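Local atomic coordinates of KLLA0B12012p (Kluyveromyces lactis, PDB entry 6Y3P), a protein that probably binds ATP through its C-terminal ATP-grasp domain of the tubulin-tyrosine ligase family and directly partners the mRNA decapping enzyme Dcp2. Residues Asp226-Val231 / Phe391-Lys396; Arg218-Cys223 / Phe230-Met235. All blocks are in the same frame, centred on the assembly; numbering follows the deposited sequence.

Interaction 1: residues Asp226-Val231 / Phe391-Lys396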
ATOM      1  N   ASP A 226       8.853 -12.910 -12.108  1.00 53.53           N
ATOM      2  CA  ASP A 226       9.839 -13.196 -11.067  1.00 52.87           C
ATOM      3  C   ASP A 226      11.243 -12.620 -11.389  1.00 54.92           C
ATOM      4  O   ASP A 226      12.117 -13.352 -11.845  1.00 54.04           O
ATOM      5  CB  ASP A 226       9.890 -14.704 -10.744  1.00 55.95           C
ATOM      6  CG  ASP A 226      10.727 -15.117  -9.535  1.00 71.41           C
ATOM      7  OD1 ASP A 226      11.620 -14.326  -9.114  1.00 69.67           O
ATOM      8  OD2 ASP A 226      10.558 -16.269  -9.065  1.00 83.78           O
ATOM      9  N   LEU A 227      11.519 -11.349 -11.058  1.00 50.82           N
ATOM     10  CA  LEU A 227      10.613 -10.337 -10.536  1.00 48.84           C
ATOM     11  C   LEU A 227      11.064  -8.997 -11.047  1.00 51.55           C
ATOM     12  O   LEU A 227      12.248  -8.665 -10.957  1.00 51.81           O
ATOM     13  CB  LEU A 227      10.625 -10.315  -8.988  1.00 48.33           C
ATOM     14  CG  LEU A 227       9.833  -9.175  -8.284  1.00 51.26           C
ATOM     15  CD1 LEU A 227       8.332  -9.489  -8.211  1.00 50.96           C
ATOM     16  CD2 LEU A 227      10.359  -8.938  -6.886  1.00 51.51           C
ATOM     17  N   GLN A 228      10.108  -8.196 -11.520  1.00 46.38           N
ATOM     18  CA  GLN A 228      10.330  -6.810 -11.896  1.00 44.56           C
ATOM     19  C   GLN A 228       9.343  -5.979 -11.128  1.00 50.60           C
ATOM     20  O   GLN A 228       8.175  -6.364 -11.001  1.00 52.15           O
ATOM     21  CB  GLN A 228      10.148  -6.600 -13.381  1.00 45.58           C
ATOM     22  CG  GLN A 228      11.399  -6.934 -14.180  1.00 62.32           C
ATOM     23  CD  GLN A 228      11.075  -6.895 -15.639  1.00 72.76           C
ATOM     24  OE1 GLN A 228      10.286  -7.708 -16.130  1.00 68.05           O
ATOM     25  NE2 GLN A 228      11.587  -5.887 -16.337  1.00 56.38           N
ATOM     26  N   VAL A 229       9.816  -4.866 -10.560  1.00 47.54           N
ATOM     27  CA  VAL A 229       8.979  -3.961  -9.775  1.00 45.53           C
ATOM     28  C   VAL A 229       8.938  -2.616 -10.468  1.00 47.37           C
ATOM     29  O   VAL A 229       9.982  -2.045 -10.774  1.00 46.95           O
ATOM     30  CB  VAL A 229       9.362  -3.846  -8.281  1.00 48.12           C
ATOM     31  CG1 VAL A 229       8.294  -3.048  -7.523  1.00 46.92           C
ATOM     32  CG2 VAL A 229       9.563  -5.223  -7.638  1.00 47.57           C
ATOM     33  N   PHE A 230       7.721  -2.145 -10.762  1.00 43.23           N
ATOM     34  CA  PHE A 230       7.498  -0.920 -11.491  1.00 42.73           C
ATOM     35  C   PHE A 230       6.655   0.027 -10.682  1.00 48.41           C
ATOM     36  O   PHE A 230       5.558  -0.323 -10.239  1.00 48.29           O
ATOM     37  CB  PHE A 230       6.801  -1.214 -12.818  1.00 44.67           C
ATOM     38  CG  PHE A 230       7.586  -2.079 -13.769  1.00 46.17           C
ATOM     39  CD1 PHE A 230       8.495  -1.515 -14.655  1.00 49.05           C
ATOM     40  CD2 PHE A 230       7.399  -3.455 -13.797  1.00 47.80           C
ATOM     41  CE1 PHE A 230       9.209  -2.310 -15.543  1.00 49.85           C
ATOM     42  CE2 PHE A 230       8.106  -4.246 -14.693  1.00 51.43           C
ATOM     43  CZ  PHE A 230       9.013  -3.670 -15.554  1.00 49.39           C
ATOM     44  N   VAL A 231       7.179   1.227 -10.469  1.00 44.87           N
ATOM     45  CA  VAL A 231       6.455   2.272  -9.762  1.00 43.48           C
ATOM     46  C   VAL A 231       5.893   3.228 -10.815  1.00 47.19           C
ATOM     47  O   VAL A 231       6.593   3.639 -11.737  1.00 46.86           O
ATOM     48  CB  VAL A 231       7.346   2.976  -8.716  1.00 46.77           C
ATOM     49  CG1 VAL A 231       6.668   4.208  -8.138  1.00 46.16           C
ATOM     50  CG2 VAL A 231       7.754   2.018  -7.599  1.00 45.77           C
ATOM     51  N   PHE A 391       6.503   4.880 -15.936  1.00 50.53           N
ATOM     52  CA  PHE A 391       6.446   3.503 -15.416  1.00 49.10           C
ATOM     53  C   PHE A 391       7.900   3.087 -15.226  1.00 52.11           C
ATOM     54  O   PHE A 391       8.547   2.619 -16.155  1.00 51.97           O
ATOM     55  CB  PHE A 391       5.733   2.588 -16.409  1.00 50.82           C
ATOM     56  CG  PHE A 391       5.104   1.345 -15.827  1.00 52.68           C
ATOM     57  CD1 PHE A 391       4.046   1.437 -14.922  1.00 54.13           C
ATOM     58  CD2 PHE A 391       5.482   0.081 -16.275  1.00 54.63           C
ATOM     59  CE1 PHE A 391       3.416   0.290 -14.440  1.00 53.87           C
ATOM     60  CE2 PHE A 391       4.835  -1.068 -15.804  1.00 56.92           C
ATOM     61  CZ  PHE A 391       3.817  -0.955 -14.884  1.00 54.39           C
ATOM     62  N   VAL A 392       8.421   3.315 -14.030  1.00 47.44           N
ATOM     63  CA  VAL A 392       9.836   3.135 -13.730  1.00 47.28           C
ATOM     64  C   VAL A 392      10.170   1.810 -13.035  1.00 50.79           C
ATOM     65  O   VAL A 392       9.619   1.504 -11.976  1.00 49.72           O
ATOM     66  CB  VAL A 392      10.305   4.368 -12.907  1.00 50.31           C
ATOM     67  CG1 VAL A 392      11.808   4.329 -12.620  1.00 50.29           C
ATOM     68  CG2 VAL A 392       9.907   5.674 -13.601  1.00 49.83           C
ATOM     69  N   GLU A 393      11.124   1.064 -13.606  1.00 49.08           N
ATOM     70  CA  GLU A 393      11.609  -0.177 -13.021  1.00 49.13           C
ATOM     71  C   GLU A 393      12.553   0.158 -11.871  1.00 53.52           C
ATOM     72  O   GLU A 393      13.632   0.704 -12.115  1.00 54.78           O
ATOM     73  CB  GLU A 393      12.309  -1.034 -14.053  1.00 51.06           C
ATOM     74  CG  GLU A 393      12.422  -2.471 -13.592  1.00 61.37           C
ATOM     75  CD  GLU A 393      13.455  -3.236 -14.381  1.00 81.93           C
ATOM     76  OE1 GLU A 393      14.631  -3.253 -13.955  1.00 82.04           O
ATOM     77  OE2 GLU A 393      13.110  -3.732 -15.473  1.00 80.87           O
ATOM     78  N   VAL A 394      12.136  -0.166 -10.620  1.00 46.63           N
ATOM     79  CA  VAL A 394      12.867   0.173  -9.395  1.00 45.55           C
ATOM     80  C   VAL A 394      13.607  -1.024  -8.796  1.00 51.81           C
ATOM     81  O   VAL A 394      14.481  -0.852  -7.943  1.00 52.98           O
ATOM     82  CB  VAL A 394      11.953   0.880  -8.353  1.00 48.53           C
ATOM     83  CG1 VAL A 394      11.357   2.152  -8.927  1.00 47.51           C
ATOM     84  CG2 VAL A 394      10.844  -0.050  -7.842  1.00 48.48           C
ATOM     85  N   LEU A 395      13.249  -2.232  -9.225  1.00 47.58           N
ATOM     86  CA  LEU A 395      13.902  -3.468  -8.787  1.00 46.47           C
ATOM     87  C   LEU A 395      13.723  -4.515  -9.830  1.00 50.63           C
ATOM     88  O   LEU A 395      12.644  -4.618 -10.418  1.00 49.85           O
ATOM     89  CB  LEU A 395      13.346  -3.985  -7.443  1.00 45.32           C
ATOM     90  CG  LEU A 395      14.076  -5.190  -6.818  1.00 49.13           C
ATOM     91  CD1 LEU A 395      15.468  -4.793  -6.263  1.00 48.66           C
ATOM     92  CD2 LEU A 395      13.225  -5.870  -5.754  1.00 45.55           C
ATOM     93  N   LYS A 396      14.777  -5.308 -10.047  1.00 49.18           N
ATOM     94  CA  LYS A 396      14.761  -6.461 -10.930  1.00 50.34           C
ATOM     95  C   LYS A 396      15.537  -7.573 -10.267  1.00 58.51           C
ATOM     96  O   LYS A 396      16.716  -7.390  -9.943  1.00 59.81           O
ATOM     97  CB  LYS A 396      15.346  -6.128 -12.305  1.00 52.48           C
ATOM     98  CG  LYS A 396      15.049  -7.180 -13.378  1.00 63.01           C
ATOM     99  CD  LYS A 396      16.239  -7.409 -14.342  1.00 70.85           C
ATOM    100  CE  LYS A 396      16.504  -6.304 -15.343  1.00 77.34           C
ATOM    101  NZ  LYS A 396      15.420  -6.169 -16.355  1.00 88.16           N
TER

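Interaction 2: residues Arg218-Cys223 / Phe230-Met235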
ATOM      1  N   ARG A 218      -1.272   7.840  -2.666  1.00 42.24           N
ATOM      2  CA  ARG A 218      -1.603   6.528  -3.191  1.00 41.23           C
ATOM      3  C   ARG A 218      -0.681   6.368  -4.414  1.00 44.78           C
ATOM      4  O   ARG A 218      -0.804   7.101  -5.402  1.00 42.58           O
ATOM      5  CB  ARG A 218      -3.094   6.433  -3.586  1.00 40.91           C
ATOM      6  CG  ARG A 218      -3.497   5.108  -4.282  1.00 50.43           C
ATOM      7  CD  ARG A 218      -3.061   3.903  -3.472  1.00 59.58           C
ATOM      8  NE  ARG A 218      -4.123   2.920  -3.260  1.00 83.63           N
ATOM      9  CZ  ARG A 218      -5.091   3.021  -2.354  1.00103.49           C
ATOM     10  NH1 ARG A 218      -5.988   2.051  -2.224  1.00 95.09           N
ATOM     11  NH2 ARG A 218      -5.187   4.105  -1.592  1.00 93.11           N
ATOM     12  N   CYS A 219       0.261   5.435  -4.315  1.00 41.76           N
ATOM     13  CA  CYS A 219       1.210   5.121  -5.369  1.00 42.05           C
ATOM     14  C   CYS A 219       0.880   3.706  -5.942  1.00 46.07           C
ATOM     15  O   CYS A 219       0.836   2.734  -5.179  1.00 43.74           O
ATOM     16  CB  CYS A 219       2.627   5.199  -4.797  1.00 42.81           C
ATOM     17  SG  CYS A 219       3.938   4.748  -5.963  1.00 48.18           S
ATOM     18  N   TYR A 220       0.582   3.600  -7.265  1.00 43.00           N
ATOM     19  CA  TYR A 220       0.345   2.278  -7.874  1.00 42.05           C
ATOM     20  C   TYR A 220       1.670   1.639  -8.238  1.00 43.86           C
ATOM     21  O   TYR A 220       2.490   2.249  -8.918  1.00 41.70           O
ATOM     22  CB  TYR A 220      -0.583   2.339  -9.084  1.00 43.60           C
ATOM     23  CG  TYR A 220      -1.937   2.889  -8.707  1.00 44.77           C
ATOM     24  CD1 TYR A 220      -2.804   2.160  -7.894  1.00 46.42           C
ATOM     25  CD2 TYR A 220      -2.335   4.159  -9.118  1.00 45.75           C
ATOM     26  CE1 TYR A 220      -4.043   2.674  -7.513  1.00 49.24           C
ATOM     27  CE2 TYR A 220      -3.577   4.682  -8.753  1.00 47.62           C
ATOM     28  CZ  TYR A 220      -4.436   3.926  -7.963  1.00 54.01           C
ATOM     29  OH  TYR A 220      -5.658   4.409  -7.591  1.00 54.97           O
ATOM     30  N   VAL A 221       1.895   0.436  -7.730  1.00 41.23           N
ATOM     31  CA  VAL A 221       3.119  -0.318  -7.903  1.00 41.14           C
ATOM     32  C   VAL A 221       2.766  -1.617  -8.602  1.00 46.25           C
ATOM     33  O   VAL A 221       1.916  -2.348  -8.109  1.00 46.21           O
ATOM     34  CB  VAL A 221       3.800  -0.558  -6.537  1.00 44.25           C
ATOM     35  CG1 VAL A 221       5.067  -1.405  -6.691  1.00 44.21           C
ATOM     36  CG2 VAL A 221       4.112   0.758  -5.838  1.00 43.66           C
ATOM     37  N   THR A 222       3.395  -1.898  -9.756  1.00 42.98           N
ATOM     38  CA  THR A 222       3.131  -3.127 -10.499  1.00 42.65           C
ATOM     39  C   THR A 222       4.309  -4.057 -10.401  1.00 46.08           C
ATOM     40  O   THR A 222       5.425  -3.687 -10.739  1.00 44.81           O
ATOM     41  CB  THR A 222       2.704  -2.855 -11.971  1.00 49.47           C
ATOM     42  OG1 THR A 222       1.656  -1.896 -11.998  1.00 50.86           O
ATOM     43  CG2 THR A 222       2.247  -4.112 -12.703  1.00 46.90           C
ATOM     44  N   CYS A 223       4.058  -5.254  -9.913  1.00 45.74           N
ATOM     45  CA  CYS A 223       5.025  -6.345  -9.889  1.00 47.52           C
ATOM     46  C   CYS A 223       4.733  -7.160 -11.084  1.00 48.75           C
ATOM     47  O   CYS A 223       3.580  -7.484 -11.310  1.00 46.97           O
ATOM     48  CB  CYS A 223       4.893  -7.186  -8.628  1.00 49.20           C
ATOM     49  SG  CYS A 223       5.662  -6.436  -7.196  1.00 53.57           S
ATOM     50  N   PHE A 230       7.721  -2.145 -10.762  1.00 43.23           N
ATOM     51  CA  PHE A 230       7.498  -0.920 -11.491  1.00 42.73           C
ATOM     52  C   PHE A 230       6.655   0.027 -10.682  1.00 48.41           C
ATOM     53  O   PHE A 230       5.558  -0.323 -10.239  1.00 48.29           O
ATOM     54  CB  PHE A 230       6.801  -1.214 -12.818  1.00 44.67           C
ATOM     55  CG  PHE A 230       7.586  -2.079 -13.769  1.00 46.17           C
ATOM     56  CD1 PHE A 230       8.495  -1.515 -14.655  1.00 49.05           C
ATOM     57  CD2 PHE A 230       7.399  -3.455 -13.797  1.00 47.80           C
ATOM     58  CE1 PHE A 230       9.209  -2.310 -15.543  1.00 49.85           C
ATOM     59  CE2 PHE A 230       8.106  -4.246 -14.693  1.00 51.43           C
ATOM     60  CZ  PHE A 230       9.013  -3.670 -15.554  1.00 49.39           C
ATOM     61  N   VAL A 231       7.179   1.227 -10.469  1.00 44.87           N
ATOM     62  CA  VAL A 231       6.455   2.272  -9.762  1.00 43.48           C
ATOM     63  C   VAL A 231       5.893   3.228 -10.815  1.00 47.19           C
ATOM     64  O   VAL A 231       6.593   3.639 -11.737  1.00 46.86           O
ATOM     65  CB  VAL A 231       7.346   2.976  -8.716  1.00 46.77           C
ATOM     66  CG1 VAL A 231       6.668   4.208  -8.138  1.00 46.16           C
ATOM     67  CG2 VAL A 231       7.754   2.018  -7.599  1.00 45.77           C
ATOM     68  N   TYR A 232       4.606   3.520 -10.703  1.00 44.60           N
ATOM     69  CA  TYR A 232       3.896   4.462 -11.555  1.00 43.61           C
ATOM     70  C   TYR A 232       4.072   5.873 -10.937  1.00 48.45           C
ATOM     71  O   TYR A 232       3.610   6.126  -9.818  1.00 46.87           O
ATOM     72  CB  TYR A 232       2.410   4.059 -11.671  1.00 42.32           C
ATOM     73  CG  TYR A 232       1.656   4.889 -12.682  1.00 41.51           C
ATOM     74  CD1 TYR A 232       2.188   5.139 -13.949  1.00 43.55           C
ATOM     75  CD2 TYR A 232       0.407   5.412 -12.385  1.00 41.50           C
ATOM     76  CE1 TYR A 232       1.505   5.921 -14.881  1.00 43.86           C
ATOM     77  CE2 TYR A 232      -0.292   6.186 -13.313  1.00 43.06           C
ATOM     78  CZ  TYR A 232       0.262   6.434 -14.560  1.00 47.40           C
ATOM     79  OH  TYR A 232      -0.436   7.173 -15.475  1.00 46.02           O
ATOM     80  N   ASP A 233       4.793   6.756 -11.649  1.00 46.52           N
ATOM     81  CA  ASP A 233       5.145   8.106 -11.186  1.00 47.07           C
ATOM     82  C   ASP A 233       4.010   9.132 -11.186  1.00 50.00           C
ATOM     83  O   ASP A 233       4.222  10.226 -10.685  1.00 50.29           O
ATOM     84  CB  ASP A 233       6.359   8.671 -11.952  1.00 49.25           C
ATOM     85  CG  ASP A 233       7.684   8.267 -11.324  1.00 55.46           C
ATOM     86  OD1 ASP A 233       7.661   7.617 -10.248  1.00 53.52           O
ATOM     87  OD2 ASP A 233       8.740   8.600 -11.905  1.00 59.63           O
ATOM     88  N   ARG A 234       2.837   8.797 -11.725  1.00 44.00           N
ATOM     89  CA  ARG A 234       1.688   9.696 -11.684  1.00 42.09           C
ATOM     90  C   ARG A 234       0.894   9.230 -10.466  1.00 44.55           C
ATOM     91  O   ARG A 234       0.123   8.269 -10.542  1.00 46.25           O
ATOM     92  CB  ARG A 234       0.886   9.619 -12.984  1.00 39.51           C
ATOM     93  CG  ARG A 234       1.708  10.043 -14.230  1.00 45.64           C
ATOM     94  CD  ARG A 234       0.827  10.253 -15.465  1.00 48.70           C
ATOM     95  NE  ARG A 234      -0.169  11.308 -15.250  1.00 44.60           N
ATOM     96  CZ  ARG A 234      -1.236  11.509 -16.011  1.00 53.83           C
ATOM     97  NH1 ARG A 234      -1.455  10.743 -17.075  1.00 39.63           N
ATOM     98  NH2 ARG A 234      -2.087  12.487 -15.724  1.00 48.81           N
ATOM     99  N   MET A 235       1.215   9.808  -9.307  1.00 37.73           N
ATOM    100  CA  MET A 235       0.629   9.410  -8.038  1.00 36.74           C
ATOM    101  C   MET A 235      -0.560  10.292  -7.607  1.00 43.38           C
ATOM    102  O   MET A 235      -0.837  11.326  -8.217  1.00 44.03           O
ATOM    103  CB  MET A 235       1.700   9.309  -6.947  1.00 37.57           C
ATOM    104  CG  MET A 235       3.065   8.912  -7.454  1.00 39.40           C
ATOM    105  SD  MET A 235       4.197   8.729  -6.061  1.00 40.10           S
ATOM    106  CE  MET A 235       5.641   8.036  -6.906  1.00 38.35           C
TER
HETATM  107  O   HOH W   1       1.109   6.025  -8.943  1.00 42.15           O

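Interaction 1: residues Asp226-Val231 / Phe391-Lys396
Two donors reach Glu393 OE2, one firmly and one weakly. Gln228 NE2 gives the firm bond, 2.8 Å to Glu393 OE2. The carboxylate oxygen lies in the amide plane of Gln228, while the amide N-H comes from above the carboxylate plane. Lys396 NZ adds a long, weak salt bridge to Glu393 OE2 at 3.5 Å. Its chain bends at chi2, chi3 and chi4 to get there, and its CG packs beside Gln228 CG. Four backbone bonds pair the strands antiparallel. Val229 N donates to Leu395 O, and Val394 N to Val229 O at 2.9 Å. Val231 and Val392 bond each other in both directions. The register slips by one residue between Val229 and Phe230, a beta bulge. The ring of Phe391 lies nearly parallel to that of Phe230 but is slid aside. Phe230 CB therefore sits over the Phe391 face, 3.7 Å from the ring centroid, as a CH-pi contact. On the face that carries Val229, Val231 and Leu395, Val231 CG2 meets Val394 CG2 at 3.7 Å, and helix 290-313 packs against Val229 and Val231. The lysine probably helps keep Glu393 ionised, so a charged, partly exposed cluster borders an apolar, buried interior.

Interaction 2: residues Arg218-Cys223 / Phe230-Met235
Met235 leads from the backbone to the sulfur of Cys219. Met235 CB lies 3.7 Å from Arg218 O. CG stands only roughly anti to the carbonyl carbon (chi1 -31°, well off a staggered position), and the chain runs on extended. Met235 SD comes to 4.0 Å from Cys219 SG. The terminal Met235 CE closes on Cys219 SG at 3.8 Å. Cys219 SG, anti to its own backbone N (chi1 177°), also meets Val231 CG1 at 3.5 Å. Cys219 SG thus touches a methionine tip and a valine branch that lie next to each other, and helix 290-313 packs on Met235 and Val231.

Three backbone bonds join the strands. Thr222 and Phe230 bond each other in both directions, with Thr222 N to Phe230 O the shortest at 2.7 Å. Thr222 O also lies at the edge of the Phe230 ring, in its plane. Tyr232 N points nearly along the C=O axis of Tyr220. A water then spans a gap in the direct pairing, which resumes at Arg218 and Leu236. It accepts from Tyr220 N at 3.0 Å and donates to Tyr232 O and Arg234 O. Tyr220 and Tyr232 diverge from neighbouring CB atoms and cross obliquely, with their CD2 edges facing. Arg234 N lies over the centre of the Tyr232 ring. The hydroxyl of Tyr232 bonds Leu362 O of helix 357-375. The Arg218 guanidinium pairs with Asp332. This is an antiparallel beta hairpin, strands 215-224 and 228-239, within the six-stranded antiparallel sheet of this ATP-grasp domain.

Overall arrangement
Interactions 1 and 2 share strand 228-239, which lies between its neighbours 215-224 and 391-396 in one antiparallel sheet. Phe230 and Val231 belong to both. Phe230 turns its N-H and C=O to strand 215-224 and Val231 turns its own to strand 391-396, the alternation of a strand inside a sheet. Interaction 2 is buried, about 10 Å from the centre of the chain to its own centre. Interaction 1 lies about 16 Å out and is only partly buried. Interaction 2 joins neighbours in sequence, whereas interaction 1 brings back a strand from near the C-terminus, 160 residues later. The two touch where Val229 meets Val221. A charged group marks the outer contact; sulfur, aliphatic packing and a water mark the inner one.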